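PDB 4CIT: vanadium-dependent haloperoxidase from Zobellia galactanivorans, which probably catalyses the vanadate-dependent oxidation of iodide by hydrogen peroxide, as a bacterial iodoperoxidase. Local coordinates for residues Tyr198-Ile202 and Pro359-Glu363; Gly201-Asn207 and Trp329-Tyr333; Arg210-Leu214 and Val319-Asp323; Glu242-Val246 and Met419-Tyr425; Tyr364-Val370 and Val431-Gly436. All blocks are in the same frame, centred on the assembly; numbering follows the deposited sequence.

Contact 1: Tyr198-Ile202 and Pro359-Glu363. With VO4 (vanadate ion), chain F.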
# COMPACT_ATOMS: atom_id res chain seq x y z
N TYR A 198 -3.81 -20.93 12.32
CA TYR A 198 -2.49 -21.05 12.97
C TYR A 198 -1.43 -20.94 11.94
O TYR A 198 -0.46 -21.69 11.96
CB TYR A 198 -2.34 -22.34 13.83
CG TYR A 198 -3.25 -22.37 15.01
CD1 TYR A 198 -2.89 -21.76 16.19
CD2 TYR A 198 -4.45 -23.07 14.96
CE1 TYR A 198 -3.74 -21.80 17.29
CE2 TYR A 198 -5.27 -23.15 16.05
CZ TYR A 198 -4.91 -22.52 17.20
OH TYR A 198 -5.72 -22.57 18.29
N MET A 199 -1.56 -19.97 11.08
CA MET A 199 -0.56 -19.75 10.03
C MET A 199 0.73 -19.20 10.61
O MET A 199 0.73 -18.45 11.60
CB MET A 199 -1.07 -18.78 8.91
CG MET A 199 -2.18 -19.23 7.94
SD MET A 199 -2.76 -17.92 6.80
CE MET A 199 -1.22 -17.28 6.22
N ASP A 200 1.84 -19.53 9.97
CA ASP A 200 3.18 -19.03 10.37
C ASP A 200 3.20 -17.51 10.02
O ASP A 200 2.49 -17.04 9.11
CB ASP A 200 4.29 -19.63 9.51
CG ASP A 200 4.76 -21.01 9.94
OD1 ASP A 200 4.41 -21.50 11.02
OD2 ASP A 200 5.52 -21.62 9.13
N GLY A 201 4.01 -16.78 10.75
CA GLY A 201 4.06 -15.34 10.56
C GLY A 201 4.40 -14.95 9.13
O GLY A 201 5.36 -15.45 8.52
N ILE A 202 3.66 -14.00 8.58
CA ILE A 202 3.92 -13.49 7.22
C ILE A 202 5.15 -12.65 7.16
O ILE A 202 5.33 -11.69 7.92
CB ILE A 202 2.73 -12.60 6.75
CG1 ILE A 202 1.47 -13.47 6.78
CG2 ILE A 202 2.98 -11.90 5.42
CD1 ILE A 202 1.38 -14.65 5.86
N PRO A 359 -4.99 -11.36 12.09
CA PRO A 359 -4.05 -11.64 11.06
C PRO A 359 -2.82 -12.36 11.50
O PRO A 359 -2.36 -12.22 12.62
CB PRO A 359 -3.70 -10.26 10.54
CG PRO A 359 -4.81 -9.36 10.98
CD PRO A 359 -5.13 -9.93 12.30
N PRO A 360 -2.20 -13.14 10.58
CA PRO A 360 -1.11 -13.99 10.96
C PRO A 360 0.25 -13.36 11.01
O PRO A 360 1.13 -13.72 10.25
CB PRO A 360 -1.14 -15.09 9.88
CG PRO A 360 -1.61 -14.36 8.66
CD PRO A 360 -2.61 -13.32 9.17
N PHE A 361 0.47 -12.45 11.94
CA PHE A 361 1.73 -11.80 12.11
C PHE A 361 1.73 -11.08 13.45
O PHE A 361 0.61 -10.81 14.01
CB PHE A 361 2.16 -10.88 10.96
CG PHE A 361 1.07 -10.12 10.32
CD1 PHE A 361 0.64 -8.92 10.84
CD2 PHE A 361 0.49 -10.59 9.17
CE1 PHE A 361 -0.31 -8.16 10.24
CE2 PHE A 361 -0.50 -9.89 8.55
CZ PHE A 361 -0.95 -8.67 9.10
N PRO A 362 2.93 -10.78 14.00
CA PRO A 362 2.99 -10.15 15.29
C PRO A 362 2.28 -8.79 15.36
O PRO A 362 1.98 -8.14 14.35
CB PRO A 362 4.48 -10.00 15.56
CG PRO A 362 5.05 -11.13 14.80
CD PRO A 362 4.27 -11.14 13.56
N GLU A 363 2.02 -8.38 16.57
CA GLU A 363 1.08 -7.30 16.90
C GLU A 363 1.59 -5.84 16.74
O GLU A 363 0.76 -4.95 16.39
CB GLU A 363 0.51 -7.53 18.27
CG GLU A 363 -0.72 -6.72 18.57
CD GLU A 363 -0.49 -5.33 19.01
OE1 GLU A 363 0.59 -4.99 19.58
OE2 GLU A 363 -1.46 -4.55 18.86
O4 VO4 F . -3.26 -6.52 12.19
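Ile202 lies against Pro360 and the edge of Phe361, and the branch that runs through CG1 to CD1 makes the contact. Its CB is 3.9 Å from Phe361 CD2. The first torsion (chi1 -59°) puts CG1 beside the backbone N and anti to the carbonyl carbon; this brings CG1 into the notch between the two partners, 3.7 Å from Pro360 CG and in the plane of the Phe361 ring at its CD2 corner. At the tip, CD1 still touches the proline, 4.1 Å from Pro360 CG. The same residue is tied by its main chain: Ile202 N donates to Pro360 O at 3.0 Å, almost in line with the carbonyl (166°), while Gly201 CA offers that oxygen a C-H contact. Pro360 is the centre of an inverse gamma turn, closed by Phe361 N bonding to Pro359 O. Met199 runs alongside the proline ring, bent so that its CE is 3.8 Å from Pro360 CG. Pro359 CG, 3.5 Å from vanadate O4, lines the ion's pocket together with Phe361. Two loops thus meet here, one leading to helix 235-253 and one to helix 367-383, while Lys332 and Tyr333 of helix 307-335 pack on Phe361.

Contact 2: Gly201-Asn207 and Trp329-Tyr333; sequences GIEPHWN and WDEKY
Trp329 and Tyr333, one turn apart on helix 307-335, receive a loop that folds into a type I beta turn from Glu203 to Trp206. The hydrogen bonds come first. Ile202 O is gripped twice, by Tyr333 OH at 2.7 Å and by Trp329 NE1 at 3.0 Å (N-H...O 151°), and the two donors reach it from opposite faces of the carbonyl plane. The acceptor lies in the plane of the indole, at its edge. Further along, Asn207, with CG set between backbone N and carbonyl carbon (chi1 71°), sends ND2 to the anti side of Asp330 OD1 at 2.9 Å; Asp330 OD2 forms a salt bridge with Arg334. Aromatic contacts follow. Pro204 CA sits over the centre of the Tyr333 ring, 3.6 Å from its centroid, a CH-pi contact nearly on the ring normal. Trp206 turns its edge toward the face of Trp329 in an offset edge-to-face pair with planes at 77°, and the CB atoms of the two tryptophans pack at 3.8 Å. A phenylalanine in place of Tyr333 would probably keep the ring under Pro204 but leave Ile202 O with the indole as its one donor across this contact. A water bridges the segments as well, accepting from Asn207 N, donating to Pro204 O and making a weak bond to Trp329 O.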
# COMPACT_ATOMS: atom_id res chain seq x y z
N GLY A 201 4.01 -16.78 10.75
CA GLY A 201 4.06 -15.34 10.56
C GLY A 201 4.40 -14.95 9.13
O GLY A 201 5.36 -15.45 8.52
N ILE A 202 3.66 -14.00 8.58
CA ILE A 202 3.92 -13.49 7.22
C ILE A 202 5.15 -12.65 7.16
O ILE A 202 5.33 -11.69 7.92
CB ILE A 202 2.73 -12.60 6.75
CG1 ILE A 202 1.47 -13.47 6.78
CG2 ILE A 202 2.98 -11.90 5.42
CD1 ILE A 202 1.38 -14.65 5.86
N GLU A 203 5.99 -12.95 6.18
CA GLU A 203 7.12 -12.05 5.80
C GLU A 203 8.08 -11.57 6.95
O GLU A 203 8.35 -10.42 7.10
CB GLU A 203 6.70 -10.89 4.87
CG GLU A 203 6.08 -11.30 3.55
CD GLU A 203 7.05 -12.03 2.59
OE1 GLU A 203 8.32 -11.96 2.70
OE2 GLU A 203 6.55 -12.67 1.64
N PRO A 204 8.64 -12.51 7.67
CA PRO A 204 9.51 -12.21 8.80
C PRO A 204 10.69 -11.36 8.41
O PRO A 204 11.26 -10.62 9.23
CB PRO A 204 9.84 -13.60 9.35
CG PRO A 204 9.63 -14.55 8.12
CD PRO A 204 8.45 -13.97 7.44
N HIS A 205 11.14 -11.54 7.17
CA HIS A 205 12.26 -10.80 6.62
C HIS A 205 11.92 -9.68 5.71
O HIS A 205 12.78 -9.26 4.93
CB HIS A 205 13.26 -11.80 5.89
CG HIS A 205 13.70 -12.91 6.80
ND1 HIS A 205 14.45 -12.66 7.92
CD2 HIS A 205 13.41 -14.23 6.81
CE1 HIS A 205 14.68 -13.81 8.55
NE2 HIS A 205 14.09 -14.78 7.88
N TRP A 206 10.74 -9.09 5.80
CA TRP A 206 10.43 -7.93 4.95
C TRP A 206 11.36 -6.78 5.26
O TRP A 206 11.65 -6.00 4.34
CB TRP A 206 8.98 -7.52 5.09
CG TRP A 206 8.46 -6.78 3.94
CD1 TRP A 206 8.14 -5.45 3.88
CD2 TRP A 206 8.34 -7.29 2.62
NE1 TRP A 206 7.76 -5.11 2.58
CE2 TRP A 206 7.93 -6.23 1.78
CE3 TRP A 206 8.59 -8.58 2.03
CZ2 TRP A 206 7.69 -6.42 0.43
CZ3 TRP A 206 8.38 -8.75 0.68
CH2 TRP A 206 7.99 -7.67 -0.12
N ASN A 207 11.94 -6.71 6.49
CA ASN A 207 12.93 -5.72 6.78
C ASN A 207 14.24 -5.84 6.04
O ASN A 207 15.10 -4.96 6.20
CB ASN A 207 13.10 -5.54 8.28
CG ASN A 207 13.74 -6.66 8.94
OD1 ASN A 207 13.92 -7.75 8.33
ND2 ASN A 207 14.11 -6.47 10.24
N TRP A 329 6.92 -3.79 9.39
CA TRP A 329 7.37 -5.18 9.51
C TRP A 329 8.72 -5.33 10.27
O TRP A 329 8.93 -6.29 11.00
CB TRP A 329 7.41 -5.90 8.18
CG TRP A 329 6.24 -6.81 8.00
CD1 TRP A 329 6.28 -8.19 7.91
CD2 TRP A 329 4.83 -6.46 7.98
NE1 TRP A 329 5.02 -8.69 7.86
CE2 TRP A 329 4.11 -7.66 7.87
CE3 TRP A 329 4.14 -5.26 8.03
CZ2 TRP A 329 2.73 -7.68 7.80
CZ3 TRP A 329 2.78 -5.28 7.97
CH2 TRP A 329 2.08 -6.48 7.90
N ASP A 330 9.60 -4.36 10.12
CA ASP A 330 10.83 -4.23 10.92
C ASP A 330 10.49 -4.26 12.42
O ASP A 330 11.10 -5.01 13.23
CB ASP A 330 11.64 -2.93 10.56
CG ASP A 330 12.91 -2.79 11.32
OD1 ASP A 330 13.78 -3.71 11.12
OD2 ASP A 330 13.01 -1.91 12.21
N GLU A 331 9.53 -3.43 12.81
CA GLU A 331 9.17 -3.41 14.20
C GLU A 331 8.41 -4.67 14.61
O GLU A 331 8.61 -5.22 15.76
CB GLU A 331 8.29 -2.21 14.51
CG GLU A 331 7.88 -2.07 15.99
CD GLU A 331 9.04 -2.15 16.94
OE1 GLU A 331 10.17 -1.74 16.62
OE2 GLU A 331 8.86 -2.72 18.06
N LYS A 332 7.54 -5.14 13.74
CA LYS A 332 6.74 -6.33 14.16
C LYS A 332 7.63 -7.48 14.64
O LYS A 332 7.28 -8.19 15.60
CB LYS A 332 5.80 -6.84 13.03
CG LYS A 332 4.59 -6.00 12.79
CD LYS A 332 3.66 -6.48 11.65
CE LYS A 332 2.35 -5.75 11.57
NZ LYS A 332 1.56 -5.77 12.84
N TYR A 333 8.67 -7.76 13.85
CA TYR A 333 9.55 -8.88 14.08
C TYR A 333 10.69 -8.54 15.05
O TYR A 333 11.32 -9.43 15.55
CB TYR A 333 9.94 -9.60 12.76
CG TYR A 333 8.82 -10.32 12.18
CD1 TYR A 333 8.49 -11.61 12.56
CD2 TYR A 333 8.02 -9.73 11.21
CE1 TYR A 333 7.41 -12.26 12.05
CE2 TYR A 333 6.93 -10.37 10.71
CZ TYR A 333 6.59 -11.68 11.10
OH TYR A 333 5.55 -12.34 10.52
O HOH W 1 10.68 -7.93 9.09

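Contact 3: Arg210-Leu214 and Val319-Asp323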
# COMPACT_ATOMS: atom_id res chain seq x y z
N ARG A 210 15.26 -3.86 0.12
CA ARG A 210 15.74 -2.51 -0.09
C ARG A 210 14.67 -1.47 0.01
O ARG A 210 13.73 -1.47 -0.79
CB ARG A 210 16.36 -2.44 -1.48
CG ARG A 210 17.08 -1.09 -1.79
CD ARG A 210 17.50 -0.98 -3.22
NE ARG A 210 16.36 -1.13 -4.13
CZ ARG A 210 16.41 -1.58 -5.37
NH1 ARG A 210 17.54 -1.93 -5.92
NH2 ARG A 210 15.34 -1.60 -6.08
N PRO A 211 14.77 -0.53 0.96
CA PRO A 211 13.77 0.53 0.93
C PRO A 211 13.96 1.51 -0.24
O PRO A 211 15.08 1.63 -0.81
CB PRO A 211 14.00 1.27 2.24
CG PRO A 211 15.09 0.60 2.96
CD PRO A 211 15.77 -0.35 2.00
N PHE A 212 12.90 2.15 -0.69
CA PHE A 212 13.02 3.19 -1.73
C PHE A 212 13.66 4.48 -1.29
O PHE A 212 14.49 5.05 -2.02
CB PHE A 212 11.61 3.51 -2.28
CG PHE A 212 11.03 2.44 -3.14
CD1 PHE A 212 11.48 2.22 -4.45
CD2 PHE A 212 10.05 1.58 -2.66
CE1 PHE A 212 10.89 1.25 -5.24
CE2 PHE A 212 9.51 0.54 -3.45
CZ PHE A 212 9.89 0.44 -4.79
N VAL A 213 13.26 4.99 -0.12
CA VAL A 213 13.65 6.35 0.36
C VAL A 213 14.38 6.31 1.72
O VAL A 213 15.26 7.14 2.07
CB VAL A 213 12.37 7.23 0.53
CG1 VAL A 213 12.73 8.66 0.73
CG2 VAL A 213 11.40 7.11 -0.65
N LEU A 214 14.01 5.34 2.57
CA LEU A 214 14.60 5.25 3.91
C LEU A 214 16.08 5.04 3.80
O LEU A 214 16.56 4.40 2.85
CB LEU A 214 14.08 4.09 4.71
CG LEU A 214 12.56 4.02 4.88
CD1 LEU A 214 12.17 2.77 5.66
CD2 LEU A 214 12.07 5.29 5.49
N VAL A 319 5.33 4.74 -3.28
CA VAL A 319 6.66 4.68 -2.69
C VAL A 319 6.66 4.84 -1.16
O VAL A 319 7.24 4.05 -0.42
CB VAL A 319 7.58 5.69 -3.36
CG1 VAL A 319 8.85 5.81 -2.62
CG2 VAL A 319 7.81 5.25 -4.82
N ALA A 320 5.90 5.81 -0.66
CA ALA A 320 5.76 5.96 0.76
C ALA A 320 5.17 4.69 1.41
O ALA A 320 5.68 4.30 2.50
CB ALA A 320 4.96 7.18 1.10
N MET A 321 4.09 4.11 0.86
CA MET A 321 3.50 2.95 1.47
C MET A 321 4.46 1.75 1.50
O MET A 321 4.38 0.93 2.43
CB MET A 321 2.20 2.60 0.80
CG MET A 321 1.09 3.57 1.15
SD MET A 321 -0.55 3.02 0.52
CE MET A 321 -0.53 3.53 -1.11
N ALA A 322 5.26 1.58 0.45
CA ALA A 322 6.16 0.42 0.36
C ALA A 322 7.18 0.63 1.49
O ALA A 322 7.44 -0.35 2.28
CB ALA A 322 6.84 0.35 -0.96
N ASP A 323 7.67 1.86 1.71
CA ASP A 323 8.61 2.10 2.83
C ASP A 323 7.92 1.96 4.22
O ASP A 323 8.51 1.43 5.17
CB ASP A 323 9.40 3.42 2.66
CG ASP A 323 10.60 3.26 1.63
OD1 ASP A 323 10.72 2.15 0.92
OD2 ASP A 323 11.39 4.25 1.59
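Asp323 reaches the loop 210-214 by a first torsion of -79°, which sets CG beside its own backbone N, and a second of 8°, which turns the carboxylate to meet a row of amides. Phe212 N takes the syn lone pair of Asp323 OD1 at 2.7 Å. Val213 N takes the syn lone pair of Asp323 OD2 at 2.6 Å, and Leu214 N comes to the same oxygen at 3.0 Å, 35° out of the carboxylate plane. Three consecutive N-H groups therefore hold one side chain, and the group has little freedom to rotate. Apolar atoms close round it. The ring of Phe212 has Asp323 OD1 and Ala322 CB near its plane at the edge, with Phe212 CE2 3.7 Å from Ala322 CB. Val319 CG1 touches Phe212 CB at 3.6 Å and presses still harder on Val213 CG2, at 3.5 Å, a tight carbon pair. The side chain of Leu214 approaches that of Asp323 from the opposite direction, its CG 3.5 Å from Asp323 OD2. Helices 59-80 and 426-446 pack on this corner, through Ala67 against Phe212 and Phe442 against Val213. Here a buried acidic group has its oxygens met by three backbone donors, an arrangement that would be expected to stabilise its ionised form and that fastens the loop to the middle of helix 307-335.

Contact 4: Glu242-Val246 and Met419-Tyr425; sequences EVYDV and MYGGIHY. With VO4 (vanadate ion), chain B; VO4 (vanadate ion), chain F; VO4 (vanadate ion), chain D.
Val243 sets a methyl where a donor might be expected: its CG2 lies 3.5 Å from His424 O, a buried carbonyl oxygen without a polar partner in the model. The other methyl, CG1, packs on the backbone of Gly422, 3.9 Å from Gly422 CA. Polar contact between the segments goes through water, which donates to Val243 O and to Met419 O, each at 2.8 Å. The rest is van der Waals packing centred on Met419. Its chain bends at chi2 and chi3 (63° and 54°), which carries SD across to Val243 CG2 at 3.9 Å and lets CE rest on the carboxylate end of Glu242, 3.9 Å from Glu242 CD. That carboxylate finds its charged mate in Arg426. Val246 meets the same sulfur from another side, with CG2 4.1 Å from Met419 SD, while its CG1 comes near the edge of the Tyr420 ring. Gly422, with phi of 78°, closes helix 407-420 in a Schellman motif, and Tyr425 then stands at the N-cap of helix 426-446. The short link between the two helices, on which helix 235-253 packs, carries His424, whose CB points away from that helix and whose ring reaches the bound ion. Its NE2 ligates the vanadium at 2.2 Å, and Glu363 takes the ND1 side. One histidine bonded directly to vanadate is the hallmark of vanadium haloperoxidase active sites.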
# COMPACT_ATOMS: atom_id res chain seq x y z
N GLU A 242 -8.71 -3.12 27.94
CA GLU A 242 -9.39 -2.27 26.98
C GLU A 242 -9.91 -3.05 25.74
O GLU A 242 -10.99 -2.91 25.41
CB GLU A 242 -8.47 -1.09 26.60
CG GLU A 242 -9.21 -0.21 25.61
CD GLU A 242 -8.44 0.94 24.96
OE1 GLU A 242 -7.20 0.99 25.04
OE2 GLU A 242 -9.13 1.80 24.29
N VAL A 243 -9.08 -3.84 25.08
CA VAL A 243 -9.45 -4.71 23.99
C VAL A 243 -10.63 -5.57 24.35
O VAL A 243 -11.62 -5.67 23.62
CB VAL A 243 -8.26 -5.54 23.46
CG1 VAL A 243 -8.75 -6.43 22.30
CG2 VAL A 243 -7.20 -4.58 22.92
N TYR A 244 -10.51 -6.19 25.51
CA TYR A 244 -11.52 -7.14 26.02
C TYR A 244 -12.84 -6.43 26.20
O TYR A 244 -13.90 -6.86 25.68
CB TYR A 244 -11.00 -7.69 27.33
CG TYR A 244 -11.95 -8.66 27.98
CD1 TYR A 244 -12.07 -9.93 27.53
CD2 TYR A 244 -12.70 -8.28 29.07
CE1 TYR A 244 -12.92 -10.87 28.13
CE2 TYR A 244 -13.54 -9.21 29.70
CZ TYR A 244 -13.67 -10.49 29.18
OH TYR A 244 -14.49 -11.44 29.77
N ASP A 245 -12.80 -5.31 26.88
CA ASP A 245 -13.96 -4.48 27.25
C ASP A 245 -14.68 -3.83 26.04
O ASP A 245 -15.91 -3.81 25.92
CB ASP A 245 -13.64 -3.35 28.28
CG ASP A 245 -13.31 -3.89 29.67
OD1 ASP A 245 -13.63 -5.08 29.98
OD2 ASP A 245 -12.74 -3.14 30.49
N VAL A 246 -13.89 -3.25 25.12
CA VAL A 246 -14.46 -2.76 23.89
C VAL A 246 -15.27 -3.81 23.16
O VAL A 246 -16.34 -3.52 22.61
CB VAL A 246 -13.34 -2.16 22.97
CG1 VAL A 246 -13.82 -1.88 21.53
CG2 VAL A 246 -12.83 -0.92 23.57
N MET A 419 -8.97 -1.47 16.95
CA MET A 419 -9.40 -1.61 18.35
C MET A 419 -10.78 -2.20 18.36
O MET A 419 -11.01 -3.23 19.09
CB MET A 419 -9.39 -0.25 19.07
CG MET A 419 -10.02 -0.35 20.46
SD MET A 419 -9.20 -1.43 21.64
CE MET A 419 -7.54 -0.69 21.53
N TYR A 420 -11.67 -1.66 17.52
CA TYR A 420 -13.02 -2.28 17.41
C TYR A 420 -12.92 -3.68 16.96
O TYR A 420 -13.78 -4.50 17.31
CB TYR A 420 -13.88 -1.52 16.43
CG TYR A 420 -14.03 -0.02 16.70
CD1 TYR A 420 -14.01 0.49 17.98
CD2 TYR A 420 -14.33 0.87 15.64
CE1 TYR A 420 -14.21 1.86 18.23
CE2 TYR A 420 -14.50 2.23 15.88
CZ TYR A 420 -14.46 2.71 17.15
OH TYR A 420 -14.68 4.04 17.43
N GLY A 421 -11.91 -3.97 16.12
CA GLY A 421 -11.76 -5.29 15.62
C GLY A 421 -11.21 -6.36 16.56
O GLY A 421 -11.31 -7.58 16.22
N GLY A 422 -10.65 -5.97 17.69
CA GLY A 422 -10.14 -6.89 18.73
C GLY A 422 -8.82 -7.50 18.45
O GLY A 422 -8.46 -8.47 19.09
N ILE A 423 -8.06 -6.91 17.49
CA ILE A 423 -6.80 -7.51 17.07
C ILE A 423 -5.53 -6.71 17.38
O ILE A 423 -4.44 -7.19 17.18
CB ILE A 423 -6.82 -7.98 15.58
CG1 ILE A 423 -6.81 -6.80 14.63
CG2 ILE A 423 -7.96 -8.97 15.38
CD1 ILE A 423 -8.10 -6.09 14.44
N HIS A 424 -5.68 -5.47 17.78
CA HIS A 424 -4.56 -4.60 18.23
C HIS A 424 -4.84 -3.98 19.53
O HIS A 424 -5.95 -3.54 19.81
CB HIS A 424 -4.22 -3.50 17.19
CG HIS A 424 -3.42 -3.98 16.01
ND1 HIS A 424 -2.14 -4.46 16.10
CD2 HIS A 424 -3.78 -4.13 14.71
CE1 HIS A 424 -1.71 -4.80 14.89
NE2 HIS A 424 -2.69 -4.63 14.03
N TYR A 425 -3.79 -3.80 20.32
CA TYR A 425 -3.85 -2.95 21.52
C TYR A 425 -3.71 -1.46 21.15
O TYR A 425 -3.16 -1.10 20.08
CB TYR A 425 -2.68 -3.29 22.49
CG TYR A 425 -2.46 -4.77 22.77
CD1 TYR A 425 -3.23 -5.47 23.62
CD2 TYR A 425 -1.49 -5.45 22.10
CE1 TYR A 425 -3.04 -6.87 23.85
CE2 TYR A 425 -1.25 -6.81 22.31
CZ TYR A 425 -2.05 -7.53 23.17
OH TYR A 425 -1.74 -8.87 23.28
V VO4 B . -2.62 -5.10 11.93
O4 VO4 F . -3.26 -6.52 12.19
O2 VO4 D . -3.49 -3.46 11.75
O HOH W 2 -11.95 -5.14 20.89

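Contact 5: Tyr364-Val370 and Val431-Gly436; sequences YTSGHSV and VGVKQG. With VO4 (vanadate ion), chain D; VO4 (vanadate ion), chain E; VO4 (vanadate ion), chain C.
Thr365 and Gln435 join the two segments by their single hydrogen bond. The threonine hydroxyl, set between backbone N and carbonyl carbon (chi1 46°), is directed at Gln435, which is fully extended and brings OE1 to 2.8 Å from Thr365 OG1; the donor is tilted 32° from the amide carbonyl plane. The peptide before Thr365 is cis, and Thr365 CG2 lies over the centre of the Tyr364 ring. Tyr364 OH touches Val431 CG1 at 3.4 Å while bonding to Val223 O. Beyond them the helices come close. Val370 CG2 is 3.4 Å from Gly432 O, and Val370 O meets Gly436 CA at 3.2 Å in a C-H...O contact; a CB on Gly436 would clash with Val370 O, and one on Gly432 would be tight against Ser369 and Thr365. Ser366 serves the ion instead. With OG anti to the backbone N (chi1 160°), it is the N-cap, accepting from Ser369 N at 3.1 Å and from Ser369 OG, and donates to vanadate O2 at 2.6 Å. With an alanine here, the vanadate oxygen would lose this donor and the first turn of the helix is likely to be left without its side-chain cap. Gly367 N gives a nearly straight bond to vanadate O3 at 2.9 Å, and His368 ND1 divides itself between O2 and O1, at 3.0 Å from vanadate O2. An anion at the N-terminus of a helix would be stabilised by the helix dipole as well as by these donors.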
# COMPACT_ATOMS: atom_id res chain seq x y z
N TYR A 364 2.85 -5.55 16.98
CA TYR A 364 3.24 -4.16 17.24
C TYR A 364 4.30 -3.73 16.23
O TYR A 364 5.29 -4.39 16.13
CB TYR A 364 3.83 -4.06 18.65
CG TYR A 364 4.22 -2.67 19.11
CD1 TYR A 364 3.34 -1.80 19.64
CD2 TYR A 364 5.55 -2.24 18.95
CE1 TYR A 364 3.74 -0.54 20.08
CE2 TYR A 364 5.97 -1.01 19.38
CZ TYR A 364 5.07 -0.17 19.94
OH TYR A 364 5.47 1.04 20.42
N THR A 365 4.17 -2.65 15.52
CA THR A 365 3.00 -1.74 15.46
C THR A 365 2.00 -2.23 14.40
O THR A 365 2.27 -3.20 13.66
CB THR A 365 3.50 -0.33 15.06
OG1 THR A 365 4.40 -0.50 13.95
CG2 THR A 365 4.12 0.40 16.24
N SER A 366 0.81 -1.63 14.35
CA SER A 366 -0.26 -2.00 13.45
C SER A 366 -0.00 -1.52 12.02
O SER A 366 0.27 -0.33 11.83
CB SER A 366 -1.56 -1.34 13.91
OG SER A 366 -2.54 -1.28 12.84
N GLY A 367 -0.00 -2.48 11.07
CA GLY A 367 0.14 -2.18 9.69
C GLY A 367 -0.86 -1.18 9.14
O GLY A 367 -0.50 -0.23 8.42
N HIS A 368 -2.12 -1.38 9.48
CA HIS A 368 -3.12 -0.45 9.08
C HIS A 368 -2.78 0.95 9.53
O HIS A 368 -2.97 1.95 8.80
CB HIS A 368 -4.49 -0.80 9.66
CG HIS A 368 -5.18 -1.91 8.98
ND1 HIS A 368 -4.74 -3.21 9.05
CD2 HIS A 368 -6.35 -1.93 8.28
CE1 HIS A 368 -5.56 -3.97 8.33
NE2 HIS A 368 -6.57 -3.23 7.92
N SER A 369 -2.33 1.06 10.79
CA SER A 369 -1.99 2.35 11.37
C SER A 369 -0.80 3.04 10.73
O SER A 369 -0.90 4.25 10.36
CB SER A 369 -1.78 2.29 12.88
OG SER A 369 -2.98 1.76 13.45
N VAL A 370 0.26 2.26 10.49
CA VAL A 370 1.45 2.80 9.90
C VAL A 370 1.17 3.22 8.43
O VAL A 370 1.60 4.30 7.99
CB VAL A 370 2.67 1.86 10.05
CG1 VAL A 370 3.88 2.48 9.34
CG2 VAL A 370 3.10 1.55 11.50
N VAL A 431 0.94 4.46 18.47
CA VAL A 431 2.34 4.55 18.13
C VAL A 431 2.52 4.27 16.65
O VAL A 431 3.39 4.90 15.94
CB VAL A 431 3.24 3.65 19.01
CG1 VAL A 431 4.65 3.76 18.49
CG2 VAL A 431 3.07 4.02 20.48
N GLY A 432 1.72 3.35 16.09
CA GLY A 432 1.80 3.06 14.66
C GLY A 432 1.41 4.22 13.76
O GLY A 432 2.07 4.51 12.76
N VAL A 433 0.33 4.90 14.11
CA VAL A 433 -0.05 6.14 13.37
C VAL A 433 1.06 7.17 13.39
O VAL A 433 1.40 7.80 12.37
CB VAL A 433 -1.30 6.81 13.99
CG1 VAL A 433 -1.44 8.25 13.39
CG2 VAL A 433 -2.51 5.98 13.69
N LYS A 434 1.69 7.39 14.55
CA LYS A 434 2.83 8.28 14.63
C LYS A 434 3.99 7.90 13.76
O LYS A 434 4.62 8.71 13.09
CB LYS A 434 3.27 8.38 16.11
CG LYS A 434 4.60 9.13 16.32
CD LYS A 434 4.95 9.26 17.82
CE LYS A 434 6.43 9.76 17.93
NZ LYS A 434 6.77 10.94 17.06
N GLN A 435 4.34 6.63 13.84
CA GLN A 435 5.38 6.02 12.98
C GLN A 435 5.07 6.29 11.52
O GLN A 435 5.98 6.75 10.78
CB GLN A 435 5.46 4.54 13.29
CG GLN A 435 6.54 3.80 12.48
CD GLN A 435 6.64 2.33 12.87
OE1 GLN A 435 5.95 1.80 13.77
NE2 GLN A 435 7.37 1.61 12.05
N GLY A 436 3.87 6.03 11.03
CA GLY A 436 3.55 6.24 9.64
C GLY A 436 3.54 7.74 9.21
O GLY A 436 4.05 8.08 8.16
O2 VO4 D . -3.49 -3.46 11.75
O3 VO4 E . -0.91 -5.02 12.02
O1 VO4 C . -2.55 -5.34 9.67

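Four of the five contacts meet round the vanadate, and single side chains link them. Contacts 1 and 2, with centres 10 Å apart, start from the same loop and share Gly201 and Ile202. Lys332 of contact 2 sends NZ to Pro362 O of contact 1 and to Thr365 O of contact 5, 2.8 Å in each case, and also bonds vanadate. Glu363 of contact 1 holds contact 4, its OE2 2.8 Å from His424 ND1. Contacts 4 and 5, centres 15 Å apart, both touch vanadate O2. Contact 3 touches none of contacts 1, 4 and 5; its centre 15 Å from that of contact 2, it ties a later part of the same loop to an earlier part of helix 307-335.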